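Local coordinates for protein UDP-glucose:anthocyanidin 3-O-glucosyltransferase (Clitoria ternatea, PDB 4REL) that belongs to the plant glycosyltransferases with the two-domain GT-B fold, at residues V374-D377 against G382-V385. Numbering follows the deposited sequence.
Sequences VIQD and GVIV
G382 O is gripped from two directions: a water that also donates to Q376 O gives it a hydrogen bond of 2.7 Å, and the CA-H of Q376 points at it with CA 3.3 Å from the oxygen. CB and CG of Q376 pass close by the same carbonyl. With CG anti to the backbone N (chi1 -175°) and the chain extended beyond it, the Q376 side chain reaches from the helix past G382 O to I384. There Q376 OE1 accepts the backbone N-H of I384 at 2.8 Å in a nearly straight bond (170° at the hydrogen), the donor tilted 31° from the carbonyl plane. CB of I384 lies 3.6 Å from Q376 OE1 as well, the two side chains crossing at about a right angle. The other end of the amide is held too: Q376 NE2 donates to D377 OD1 at 3.0 Å, the oxygen lying in the amide plane but met from above its own carboxylate. Bonds at both ends thus fix the amide's rotation, and R373 forms a salt bridge with D377 OD2. Helix 368-378 is the crossover of a beta-alpha-beta unit, and strand 382-384 is the edge strand of the parallel sheet in the C-terminal Rossmann-like domain of this GT-B enzyme. V383 pairs through its backbone with M359 and C361 of the neighbouring strand; its CB is directed away from the helix, and the side chain touches L401 of helix 392-403. The buried I375 sets CG2 3.8 Å from CA of G382, while G382 N is enclosed without a hydrogen-bond partner.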
loop_
_atom_site.group_PDB
_atom_site.type_symbol
_atom_site.label_atom_id
_atom_site.label_comp_id
_atom_site.label_asym_id
_atom_site.label_seq_id
_atom_site.Cartn_x
_atom_site.Cartn_y
_atom_site.Cartn_z
ATOM N N VAL A 374 -5.636 2.175 12.919
ATOM C CA VAL A 374 -6.855 2.678 12.287
ATOM C C VAL A 374 -7.885 1.552 12.217
ATOM O O VAL A 374 -9.062 1.726 12.556
ATOM C CB VAL A 374 -6.576 3.266 10.882
ATOM C CG1 VAL A 374 -7.881 3.588 10.159
ATOM C CG2 VAL A 374 -5.711 4.518 10.989
ATOM N N ILE A 375 -7.420 0.376 11.819
ATOM C CA ILE A 375 -8.301 -0.782 11.703
ATOM C C ILE A 375 -8.968 -1.121 13.043
ATOM O O ILE A 375 -10.179 -1.324 13.121
ATOM C CB ILE A 375 -7.524 -2.001 11.156
ATOM C CG1 ILE A 375 -7.327 -1.848 9.646
ATOM C CG2 ILE A 375 -8.274 -3.289 11.453
ATOM C CD1 ILE A 375 -6.216 -2.728 9.067
ATOM N N GLN A 376 -8.179 -1.177 14.109
ATOM C CA GLN A 376 -8.730 -1.573 15.398
ATOM C C GLN A 376 -9.532 -0.472 16.097
ATOM O O GLN A 376 -10.602 -0.739 16.645
ATOM C CB GLN A 376 -7.627 -2.034 16.350
ATOM C CG GLN A 376 -8.174 -2.579 17.676
ATOM C CD GLN A 376 -7.083 -2.970 18.650
ATOM O OE1 GLN A 376 -6.586 -4.104 18.634
ATOM N NE2 GLN A 376 -6.698 -2.025 19.517
ATOM N N ASP A 377 -9.006 0.752 16.110
ATOM C CA ASP A 377 -9.549 1.786 17.012
ATOM C C ASP A 377 -10.374 2.883 16.346
ATOM O O ASP A 377 -11.110 3.614 17.016
ATOM C CB ASP A 377 -8.424 2.407 17.849
ATOM C CG ASP A 377 -7.895 1.457 18.907
ATOM O OD1 ASP A 377 -8.438 0.344 19.036
ATOM O OD2 ASP A 377 -6.937 1.828 19.615
ATOM N N GLY A 382 -11.413 -4.734 13.005
ATOM C CA GLY A 382 -10.427 -5.758 13.288
ATOM C C GLY A 382 -9.735 -5.543 14.612
ATOM O O GLY A 382 -10.083 -4.621 15.358
ATOM N N VAL A 383 -8.761 -6.405 14.901
ATOM C CA VAL A 383 -7.971 -6.305 16.132
ATOM C C VAL A 383 -6.494 -6.442 15.801
ATOM O O VAL A 383 -6.113 -7.088 14.819
ATOM C CB VAL A 383 -8.357 -7.375 17.187
ATOM C CG1 VAL A 383 -9.774 -7.141 17.705
ATOM C CG2 VAL A 383 -8.219 -8.774 16.621
ATOM N N ILE A 384 -5.659 -5.802 16.605
ATOM C CA ILE A 384 -4.240 -6.094 16.552
ATOM C C ILE A 384 -4.081 -7.374 17.359
ATOM O O ILE A 384 -4.679 -7.503 18.434
ATOM C CB ILE A 384 -3.415 -4.954 17.164
ATOM C CG1 ILE A 384 -3.570 -3.693 16.300
ATOM C CG2 ILE A 384 -1.954 -5.383 17.320
ATOM C CD1 ILE A 384 -3.007 -2.408 16.939
ATOM N N VAL A 385 -3.308 -8.327 16.841
ATOM C CA VAL A 385 -3.281 -9.662 17.417
ATOM C C VAL A 385 -2.922 -9.550 18.885
ATOM O O VAL A 385 -2.131 -8.690 19.278
ATOM C CB VAL A 385 -2.327 -10.628 16.646
ATOM C CG1 VAL A 385 -0.862 -10.265 16.896
ATOM C CG2 VAL A 385 -2.613 -12.081 17.020
HETATM O O HOH W 1 -11.810 -3.175 16.910
#